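Local structure of conserved hypothetical protein (Streptococcus pyogenes, 2EWC) at residues L18-G22 with D23-L27; C68-R71 with D72-N75; G44-D47 with E48-R51. The protein is of unknown function; it belongs to the YjgF family and has been named a putative translation initiation inhibitor. All coordinates share one frame; numbering follows the deposited sequence.

Contact 1: residues L18-G22 with D23-L27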
ATOM      1  N   LEU B  18     -17.601  26.111  36.152  1.00 28.84           N
ATOM      2  CA  LEU B  18     -16.222  25.676  36.242  1.00 29.56           C
ATOM      3  C   LEU B  18     -16.028  24.904  37.550  1.00 29.52           C
ATOM      4  O   LEU B  18     -16.296  25.438  38.644  1.00 29.92           O
ATOM      5  CB  LEU B  18     -15.273  26.884  36.239  1.00 30.24           C
ATOM      6  CG  LEU B  18     -13.799  26.509  36.412  1.00 31.58           C
ATOM      7  CD1 LEU B  18     -13.247  25.991  35.100  1.00 33.36           C
ATOM      8  CD2 LEU B  18     -12.968  27.664  36.919  1.00 35.11           C
ATOM      9  N   VAL B  19     -15.538  23.673  37.443  1.00 29.09           N
ATOM     10  CA  VAL B  19     -15.281  22.842  38.605  1.00 28.65           C
ATOM     11  C   VAL B  19     -13.778  22.747  38.753  1.00 30.19           C
ATOM     12  O   VAL B  19     -13.085  22.421  37.793  1.00 30.77           O
ATOM     13  CB  VAL B  19     -15.857  21.438  38.461  1.00 28.27           C
ATOM     14  CG1 VAL B  19     -15.543  20.598  39.706  1.00 27.71           C
ATOM     15  CG2 VAL B  19     -17.349  21.475  38.219  1.00 27.13           C
ATOM     16  N   GLU B  20     -13.271  23.084  39.942  1.00 30.62           N
ATOM     17  CA  GLU B  20     -11.857  22.954  40.251  1.00 31.37           C
ATOM     18  C   GLU B  20     -11.682  21.667  41.051  1.00 30.98           C
ATOM     19  O   GLU B  20     -12.372  21.461  42.051  1.00 31.15           O
ATOM     20  CB  GLU B  20     -11.394  24.166  41.074  1.00 31.80           C
ATOM     21  CG  GLU B  20      -9.948  24.097  41.594  1.00 32.93           C
ATOM     22  CD  GLU B  20      -9.689  25.096  42.739  1.00 34.41           C
ATOM     23  OE1 GLU B  20     -10.241  26.219  42.723  1.00 37.52           O
ATOM     24  OE2 GLU B  20      -8.934  24.742  43.665  1.00 39.23           O
ATOM     25  N   ALA B  21     -10.753  20.817  40.606  1.00 30.03           N
ATOM     26  CA  ALA B  21     -10.488  19.532  41.203  1.00 29.21           C
ATOM     27  C   ALA B  21      -8.984  19.378  41.225  1.00 29.27           C
ATOM     28  O   ALA B  21      -8.379  19.000  40.226  1.00 27.58           O
ATOM     29  CB  ALA B  21     -11.131  18.409  40.356  1.00 29.48           C
ATOM     30  N   GLY B  22      -8.360  19.706  42.358  1.00 29.71           N
ATOM     31  CA  GLY B  22      -6.896  19.674  42.442  1.00 30.19           C
ATOM     32  C   GLY B  22      -6.260  20.637  41.451  1.00 30.80           C
ATOM     33  O   GLY B  22      -6.503  21.837  41.520  1.00 30.70           O
ATOM     34  N   ASP B  23      -5.460  20.102  40.522  1.00 31.02           N
ATOM     35  CA  ASP B  23      -4.740  20.918  39.535  1.00 31.10           C
ATOM     36  C   ASP B  23      -5.532  21.119  38.231  1.00 31.01           C
ATOM     37  O   ASP B  23      -5.051  21.800  37.313  1.00 31.22           O
ATOM     38  CB  ASP B  23      -3.374  20.283  39.218  1.00 30.47           C
ATOM     39  CG  ASP B  23      -2.408  20.307  40.411  1.00 32.80           C
ATOM     40  OD1 ASP B  23      -2.555  21.176  41.323  1.00 31.16           O
ATOM     41  OD2 ASP B  23      -1.476  19.464  40.415  1.00 31.49           O
ATOM     42  N   PHE B  24      -6.723  20.516  38.148  1.00 30.55           N
ATOM     43  CA  PHE B  24      -7.529  20.519  36.913  1.00 29.92           C
ATOM     44  C   PHE B  24      -8.837  21.268  37.041  1.00 30.49           C
ATOM     45  O   PHE B  24      -9.434  21.304  38.116  1.00 29.67           O
ATOM     46  CB  PHE B  24      -7.752  19.099  36.424  1.00 29.47           C
ATOM     47  CG  PHE B  24      -6.496  18.464  35.880  1.00 29.73           C
ATOM     48  CD1 PHE B  24      -6.175  18.572  34.529  1.00 30.91           C
ATOM     49  CD2 PHE B  24      -5.593  17.839  36.735  1.00 30.66           C
ATOM     50  CE1 PHE B  24      -4.994  18.014  34.028  1.00 32.00           C
ATOM     51  CE2 PHE B  24      -4.405  17.287  36.244  1.00 30.38           C
ATOM     52  CZ  PHE B  24      -4.115  17.369  34.886  1.00 29.79           C
ATOM     53  N   TYR B  25      -9.242  21.918  35.944  1.00 30.39           N
ATOM     54  CA  TYR B  25     -10.415  22.766  35.940  1.00 30.39           C
ATOM     55  C   TYR B  25     -11.297  22.343  34.797  1.00 30.66           C
ATOM     56  O   TYR B  25     -10.833  22.285  33.659  1.00 31.64           O
ATOM     57  CB  TYR B  25     -10.020  24.227  35.794  1.00 30.97           C
ATOM     58  CG  TYR B  25      -9.162  24.716  36.927  1.00 32.35           C
ATOM     59  CD1 TYR B  25      -9.715  25.452  37.959  1.00 31.84           C
ATOM     60  CD2 TYR B  25      -7.798  24.401  36.988  1.00 32.34           C
ATOM     61  CE1 TYR B  25      -8.933  25.890  39.024  1.00 34.13           C
ATOM     62  CE2 TYR B  25      -7.008  24.834  38.053  1.00 33.26           C
ATOM     63  CZ  TYR B  25      -7.591  25.576  39.060  1.00 32.69           C
ATOM     64  OH  TYR B  25      -6.840  26.016  40.111  1.00 34.12           O
ATOM     65  N   TYR B  26     -12.553  22.032  35.099  1.00 30.00           N
ATOM     66  CA  TYR B  26     -13.493  21.522  34.099  1.00 30.58           C
ATOM     67  C   TYR B  26     -14.543  22.577  33.772  1.00 30.58           C
ATOM     68  O   TYR B  26     -15.298  23.004  34.638  1.00 29.95           O
ATOM     69  CB  TYR B  26     -14.165  20.242  34.597  1.00 30.13           C
ATOM     70  CG  TYR B  26     -13.167  19.143  34.753  1.00 30.08           C
ATOM     71  CD1 TYR B  26     -12.993  18.201  33.741  1.00 30.16           C
ATOM     72  CD2 TYR B  26     -12.344  19.074  35.885  1.00 28.67           C
ATOM     73  CE1 TYR B  26     -12.038  17.221  33.849  1.00 31.30           C
ATOM     74  CE2 TYR B  26     -11.395  18.086  35.996  1.00 29.66           C
ATOM     75  CZ  TYR B  26     -11.255  17.159  34.979  1.00 29.50           C
ATOM     76  OH  TYR B  26     -10.303  16.175  35.062  1.00 30.43           O
ATOM     77  N   LEU B  27     -14.576  22.981  32.511  1.00 31.21           N
ATOM     78  CA  LEU B  27     -15.534  23.979  32.030  1.00 31.78           C
ATOM     79  C   LEU B  27     -16.800  23.329  31.491  1.00 31.24           C
ATOM     80  O   LEU B  27     -16.742  22.431  30.640  1.00 31.61           O
ATOM     81  CB  LEU B  27     -14.890  24.845  30.948  1.00 32.50           C
ATOM     82  CG  LEU B  27     -13.781  25.804  31.422  1.00 35.33           C
ATOM     83  CD1 LEU B  27     -12.514  25.711  30.545  1.00 37.29           C
ATOM     84  CD2 LEU B  27     -14.320  27.191  31.425  1.00 36.34           C
TER
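Glu20 and Tyr25 are brought side by side by different first torsions: CG of Glu20 lies anti to its own backbone N (chi1 174°), whereas the ring of Tyr25 stands anti to its carbonyl carbon (chi1 -61°). They face each other across a beta hairpin, strand 15-21 followed by strand 24-30, closed by a type II' turn from Ala21 to Phe24. Gly22 takes the first inner position of the turn, with the positive phi that glycine readily adopts, and Asp23 the second. Glu20 CG packs tightly on Tyr25 CE1 at 3.3 Å, the two side chains pointing the same way with carboxylate and ring planes 43° apart; beyond this apolar stem Glu20 OE1 is hydrogen-bonded to the hydroxyl of Tyr7. On the same face Leu18 CD1 lies against the stem of Tyr25, 3.7 Å from Tyr25 CB, and is as close, 3.7 Å, to Leu27 CG. The other face carries Val19, Ala21, Phe24 and Tyr26, and it is turned to neighbouring copies of the protein. There Phe24 meets Phe24 of both the second and the third subunit, an aromatic cluster consistent with the trimer known for YjgF proteins. Two reciprocal pairs of backbone bonds hold the strands: Val19 N reaches Tyr26 O at 2.9 Å while Tyr26 N reaches Val19 O at 2.8 Å, and Ala21 N bonds Phe24 O at 2.9 Å, and Phe24 N closes the turn on Ala21 O at 3.1 Å. Val19 O also has the edge of the Tyr26 ring beside it, with Tyr26 CD2 at 3.9 Å.

Contact 2: residues C68-R71 with D72-N75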
ATOM      1  N   CYS B  68     -15.328  20.922  20.753  1.00 31.15           N
ATOM      2  CA  CYS B  68     -16.062  21.974  20.033  1.00 31.11           C
ATOM      3  C   CYS B  68     -17.304  21.397  19.390  1.00 29.79           C
ATOM      4  O   CYS B  68     -17.221  20.423  18.634  1.00 29.67           O
ATOM      5  CB  CYS B  68     -15.170  22.626  18.982  1.00 31.91           C
ATOM      6  SG  CYS B  68     -13.487  22.984  19.606  1.00 38.97           S
ATOM      7  N   LEU B  69     -18.464  21.965  19.708  1.00 28.18           N
ATOM      8  CA  LEU B  69     -19.728  21.416  19.206  1.00 27.16           C
ATOM      9  C   LEU B  69     -20.311  22.351  18.142  1.00 25.99           C
ATOM     10  O   LEU B  69     -20.562  23.518  18.420  1.00 25.16           O
ATOM     11  CB  LEU B  69     -20.747  21.220  20.345  1.00 26.04           C
ATOM     12  CG  LEU B  69     -20.432  20.306  21.548  1.00 29.12           C
ATOM     13  CD1 LEU B  69     -21.647  20.177  22.497  1.00 28.62           C
ATOM     14  CD2 LEU B  69     -19.986  18.934  21.124  1.00 27.10           C
ATOM     15  N   PHE B  70     -20.567  21.828  16.946  1.00 24.82           N
ATOM     16  CA  PHE B  70     -21.041  22.654  15.839  1.00 25.16           C
ATOM     17  C   PHE B  70     -22.381  22.124  15.355  1.00 25.73           C
ATOM     18  O   PHE B  70     -22.560  20.903  15.217  1.00 25.51           O
ATOM     19  CB  PHE B  70     -20.112  22.554  14.626  1.00 24.24           C
ATOM     20  CG  PHE B  70     -18.732  23.144  14.813  1.00 25.13           C
ATOM     21  CD1 PHE B  70     -18.434  24.419  14.307  1.00 24.11           C
ATOM     22  CD2 PHE B  70     -17.717  22.397  15.396  1.00 24.13           C
ATOM     23  CE1 PHE B  70     -17.177  24.969  14.448  1.00 26.43           C
ATOM     24  CE2 PHE B  70     -16.430  22.935  15.533  1.00 26.35           C
ATOM     25  CZ  PHE B  70     -16.160  24.229  15.070  1.00 26.59           C
ATOM     26  N   ARG B  71     -23.298  23.023  15.025  1.00 25.73           N
ATOM     27  CA  ARG B  71     -24.478  22.604  14.273  1.00 26.89           C
ATOM     28  C   ARG B  71     -24.057  22.160  12.845  1.00 26.85           C
ATOM     29  O   ARG B  71     -24.667  21.253  12.267  1.00 26.45           O
ATOM     30  CB  ARG B  71     -25.499  23.750  14.211  1.00 26.63           C
ATOM     31  CG  ARG B  71     -26.821  23.394  13.552  1.00 27.73           C
ATOM     32  CD  ARG B  71     -27.791  24.590  13.620  1.00 28.15           C
ATOM     33  NE  ARG B  71     -28.218  24.908  14.995  1.00 28.91           N
ATOM     34  CZ  ARG B  71     -29.187  24.288  15.669  1.00 29.33           C
ATOM     35  NH1 ARG B  71     -29.869  23.273  15.113  1.00 27.55           N
ATOM     36  NH2 ARG B  71     -29.494  24.709  16.904  1.00 25.76           N
ATOM     37  N   ASP B  72     -23.021  22.817  12.304  1.00 26.55           N
ATOM     38  CA  ASP B  72     -22.430  22.516  10.988  1.00 26.60           C
ATOM     39  C   ASP B  72     -20.916  22.402  11.183  1.00 26.32           C
ATOM     40  O   ASP B  72     -20.234  23.427  11.244  1.00 25.94           O
ATOM     41  CB  ASP B  72     -22.752  23.624   9.941  1.00 26.75           C
ATOM     42  CG  ASP B  72     -22.179  23.315   8.532  1.00 29.81           C
ATOM     43  OD1 ASP B  72     -21.503  22.275   8.354  1.00 32.20           O
ATOM     44  OD2 ASP B  72     -22.409  24.112   7.577  1.00 33.51           O
ATOM     45  N   VAL B  73     -20.409  21.174  11.270  1.00 25.52           N
ATOM     46  CA  VAL B  73     -18.995  20.935  11.552  1.00 26.16           C
ATOM     47  C   VAL B  73     -18.062  21.491  10.454  1.00 25.97           C
ATOM     48  O   VAL B  73     -16.881  21.732  10.697  1.00 26.09           O
ATOM     49  CB  VAL B  73     -18.722  19.428  11.830  1.00 26.06           C
ATOM     50  CG1 VAL B  73     -18.778  18.597  10.543  1.00 25.38           C
ATOM     51  CG2 VAL B  73     -17.396  19.247  12.567  1.00 27.97           C
ATOM     52  N   TRP B  74     -18.591  21.710   9.250  1.00 25.84           N
ATOM     53  CA  TRP B  74     -17.798  22.361   8.181  1.00 25.80           C
ATOM     54  C   TRP B  74     -17.371  23.820   8.481  1.00 25.27           C
ATOM     55  O   TRP B  74     -16.627  24.434   7.702  1.00 24.69           O
ATOM     56  CB  TRP B  74     -18.517  22.277   6.848  1.00 25.64           C
ATOM     57  CG  TRP B  74     -18.652  20.873   6.321  1.00 25.99           C
ATOM     58  CD1 TRP B  74     -19.712  20.022   6.519  1.00 27.72           C
ATOM     59  CD2 TRP B  74     -17.717  20.169   5.500  1.00 23.57           C
ATOM     60  NE1 TRP B  74     -19.480  18.821   5.872  1.00 29.01           N
ATOM     61  CE2 TRP B  74     -18.266  18.893   5.234  1.00 28.77           C
ATOM     62  CE3 TRP B  74     -16.456  20.491   4.963  1.00 25.97           C
ATOM     63  CZ2 TRP B  74     -17.601  17.934   4.453  1.00 28.19           C
ATOM     64  CZ3 TRP B  74     -15.804  19.555   4.187  1.00 27.27           C
ATOM     65  CH2 TRP B  74     -16.383  18.283   3.938  1.00 27.26           C
ATOM     66  N   ASN B  75     -17.859  24.359   9.598  1.00 25.46           N
ATOM     67  CA  ASN B  75     -17.398  25.640  10.132  1.00 25.77           C
ATOM     68  C   ASN B  75     -16.073  25.555  10.929  1.00 26.58           C
ATOM     69  O   ASN B  75     -15.605  26.565  11.445  1.00 26.69           O
ATOM     70  CB  ASN B  75     -18.477  26.244  11.028  1.00 24.53           C
ATOM     71  CG  ASN B  75     -19.613  26.857  10.245  1.00 25.68           C
ATOM     72  OD1 ASN B  75     -19.411  27.525   9.223  1.00 22.14           O
ATOM     73  ND2 ASN B  75     -20.828  26.649  10.730  1.00 27.55           N
TER
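The ring of Phe70 packs against the turn that follows its own strand, meeting Asn75 and Val73 as the chain curls back. Its CG stands anti to the carbonyl carbon (chi1 -67°), which lays the ring beside the 3-10 segment 73-75. Phe70 CD1 lies 3.8 Å from Asn75 CB, and Phe70 CE1 touches the end of that residue's backbone, 3.7 Å from Asn75 C. The ring and the Asn75 amide are inclined to each other by 38°, an oblique crossing rather than a stack. On the other ortho carbon, Phe70 CD2 makes a looser apolar contact with Val73 CG2 at 4.2 Å, while Phe70 CB sits 3.5 Å from Asp72 O. Ile76 and Met79 of helix 76-87 also pack on this ring, and Phe112 meets it edge-to-face; the ring sits where strand 63-70, the 3-10 segment and helix 76-87 meet. The side chain of Asp72 swings anti to its backbone N (chi1 -178°), bringing Asp72 OD1 back over the turn to accept from Trp74 N at 3.1 Å, met from above the carboxylate plane. Its other oxygen, OD2, bonds Gly106 N of the fourth subunit and also a bound glycerol, probably a crystallisation molecule. Arg71 leaves the turn: its chain bends at the third torsion, and NE and NH2 bond the carbonyls of Leu110 and His103. Asn75 N bonds Asp72 O at 3.0 Å; OD1 accepting from the N two residues on makes Asp72 an Asx turn at the opening of the 3-10 segment, in the link between strand 63-70 and helix 76-87.

Contact 3: residues G44-D47 with E48-R51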
ATOM      1  N   GLY B  44     -18.004  34.604  21.046  1.00 28.76           N
ATOM      2  CA  GLY B  44     -18.829  34.631  22.234  1.00 29.01           C
ATOM      3  C   GLY B  44     -18.571  33.422  23.126  1.00 29.87           C
ATOM      4  O   GLY B  44     -18.497  33.553  24.338  1.00 29.86           O
ATOM      5  N   ALA B  45     -18.428  32.238  22.539  1.00 29.68           N
ATOM      6  CA  ALA B  45     -18.180  31.066  23.357  1.00 30.10           C
ATOM      7  C   ALA B  45     -16.825  31.210  24.063  1.00 30.59           C
ATOM      8  O   ALA B  45     -16.715  30.916  25.247  1.00 30.45           O
ATOM      9  CB  ALA B  45     -18.222  29.834  22.527  1.00 30.08           C
ATOM     10  N   PHE B  46     -15.804  31.677  23.336  1.00 30.90           N
ATOM     11  CA  PHE B  46     -14.464  31.806  23.891  1.00 31.53           C
ATOM     12  C   PHE B  46     -14.380  32.940  24.931  1.00 31.77           C
ATOM     13  O   PHE B  46     -13.553  32.869  25.849  1.00 31.50           O
ATOM     14  CB  PHE B  46     -13.420  32.032  22.794  1.00 31.81           C
ATOM     15  CG  PHE B  46     -13.110  30.804  21.954  1.00 33.89           C
ATOM     16  CD1 PHE B  46     -13.108  29.532  22.506  1.00 33.97           C
ATOM     17  CD2 PHE B  46     -12.746  30.944  20.617  1.00 36.87           C
ATOM     18  CE1 PHE B  46     -12.789  28.408  21.729  1.00 36.26           C
ATOM     19  CE2 PHE B  46     -12.423  29.821  19.837  1.00 37.62           C
ATOM     20  CZ  PHE B  46     -12.449  28.558  20.398  1.00 35.67           C
ATOM     21  N   ASP B  47     -15.211  33.981  24.771  1.00 31.61           N
ATOM     22  CA  ASP B  47     -15.340  35.033  25.792  1.00 31.98           C
ATOM     23  C   ASP B  47     -15.874  34.441  27.106  1.00 32.38           C
ATOM     24  O   ASP B  47     -15.375  34.810  28.184  1.00 32.81           O
ATOM     25  CB  ASP B  47     -16.284  36.153  25.355  1.00 31.95           C
ATOM     26  CG  ASP B  47     -15.729  37.033  24.221  1.00 32.90           C
ATOM     27  OD1 ASP B  47     -14.500  37.023  23.940  1.00 32.08           O
ATOM     28  OD2 ASP B  47     -16.553  37.782  23.622  1.00 33.22           O
ATOM     29  N   GLU B  48     -16.882  33.557  27.040  1.00 32.47           N
ATOM     30  CA  GLU B  48     -17.367  32.876  28.252  1.00 33.83           C
ATOM     31  C   GLU B  48     -16.274  32.003  28.869  1.00 32.42           C
ATOM     32  O   GLU B  48     -16.087  32.022  30.096  1.00 32.06           O
ATOM     33  CB  GLU B  48     -18.630  32.032  28.025  1.00 34.23           C
ATOM     34  CG  GLU B  48     -19.934  32.583  28.689  1.00 38.04           C
ATOM     35  CD  GLU B  48     -20.886  31.480  29.263  1.00 37.87           C
ATOM     36  OE1 GLU B  48     -21.199  30.436  28.584  1.00 41.95           O
ATOM     37  OE2 GLU B  48     -21.362  31.685  30.405  1.00 40.41           O
HETATM   38  N   MSE B  49     -15.556  31.252  28.020  1.00 31.20           N
HETATM   39  CA  MSE B  49     -14.459  30.398  28.468  1.00 30.59           C
HETATM   40  C   MSE B  49     -13.417  31.230  29.244  1.00 31.46           C
HETATM   41  O   MSE B  49     -13.008  30.837  30.344  1.00 30.31           O
HETATM   42  CB  MSE B  49     -13.817  29.645  27.293  1.00 30.44           C
HETATM   43  CG  MSE B  49     -12.682  28.708  27.683  1.00 30.77           C
HETATM   44 SE   MSE B  49     -12.012  27.641  26.358  1.00 28.82          SE
HETATM   45  CE  MSE B  49     -11.513  28.829  25.147  1.00 36.51           C
ATOM     46  N   GLU B  50     -13.016  32.376  28.675  1.00 31.96           N
ATOM     47  CA  GLU B  50     -12.099  33.300  29.338  1.00 33.21           C
ATOM     48  C   GLU B  50     -12.675  33.861  30.640  1.00 32.27           C
ATOM     49  O   GLU B  50     -11.942  34.002  31.633  1.00 32.12           O
ATOM     50  CB  GLU B  50     -11.711  34.467  28.417  1.00 33.26           C
ATOM     51  CG  GLU B  50     -10.823  34.058  27.256  1.00 36.20           C
ATOM     52  CD  GLU B  50     -10.267  35.236  26.483  1.00 36.86           C
ATOM     53  OE1 GLU B  50     -11.061  36.115  26.046  1.00 41.85           O
ATOM     54  OE2 GLU B  50      -9.019  35.285  26.317  1.00 42.19           O
ATOM     55  N   ARG B  51     -13.959  34.227  30.614  1.00 31.58           N
ATOM     56  CA  ARG B  51     -14.641  34.745  31.799  1.00 31.48           C
ATOM     57  C   ARG B  51     -14.555  33.726  32.914  1.00 30.66           C
ATOM     58  O   ARG B  51     -14.218  34.066  34.033  1.00 30.94           O
ATOM     59  CB  ARG B  51     -16.121  35.054  31.527  1.00 31.13           C
ATOM     60  CG  ARG B  51     -16.851  35.621  32.764  1.00 32.57           C
ATOM     61  CD  ARG B  51     -18.347  35.885  32.556  1.00 33.16           C
ATOM     62  NE  ARG B  51     -19.085  34.645  32.361  1.00 34.90           N
ATOM     63  CZ  ARG B  51     -19.522  33.836  33.327  1.00 36.96           C
ATOM     64  NH1 ARG B  51     -19.322  34.124  34.608  1.00 36.34           N
ATOM     65  NH2 ARG B  51     -20.169  32.713  32.994  1.00 36.61           N
TER
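About two turns of helix 38-54 carry this contact, with four successive i to i+4 backbone bonds running from Glu48 N to Gly44 O (3.1 Å) through to Arg51 N to Asp47 O (2.9 Å). On the buried side Phe46 and Met49, a selenomethionine, lie alongside each other pointing the same way. Met49 bends at its third torsion (57°), which brings its methyl end beside the Phe46 ring; the modelled closeness of the methyl and ring carbons is doubtful, but the pairing is plain. Phe46 packs on Val114 of the sheet and Ile83 of helix 76-87, Met49 on Leu27 of the sheet. The polar side is built from charges. Arg51 NH2 makes a salt bridge with Glu48 OE2 at 3.0 Å, coming to the anti side of that oxygen, 29° out of the carboxylate plane, while Glu48 CD lies in the guanidinium plane, at its edge. The same NH2 is shared with Asp8, and Glu48 OE1 accepts from Val31 N. Asp47 OD1 and Glu50 OE1 come within 4.1 Å of each other with their carboxylate planes 17° apart. Arg86 NH2 forms a salt bridge to each of these two oxygens, so the like charges are probably offset by a common partner that also ties helix 38-54 to helix 76-87.

Overall arrangement
The three contacts follow one another as hairpin (contact 1), helix (contact 3) and strand-to-helix link (contact 2). Contacts 1 and 3 touch directly where the helix lies on the sheet: Leu27 CD2 is 4.0 Å from Met49 O, with centres about 16 Å apart. Contacts 2 and 3 do not touch, their nearest atoms being about 6 Å apart. Contacts 1 and 2 reach the same sheet on opposite sides of the chain's centre, about 25 Å between centres. Both meet other subunits, contact 1 through Phe24 and contact 2 through Asp72, whereas no other chain touches contact 3. The bound glycerol lies at contact 2, about 3 Å from the Asp72 side chain.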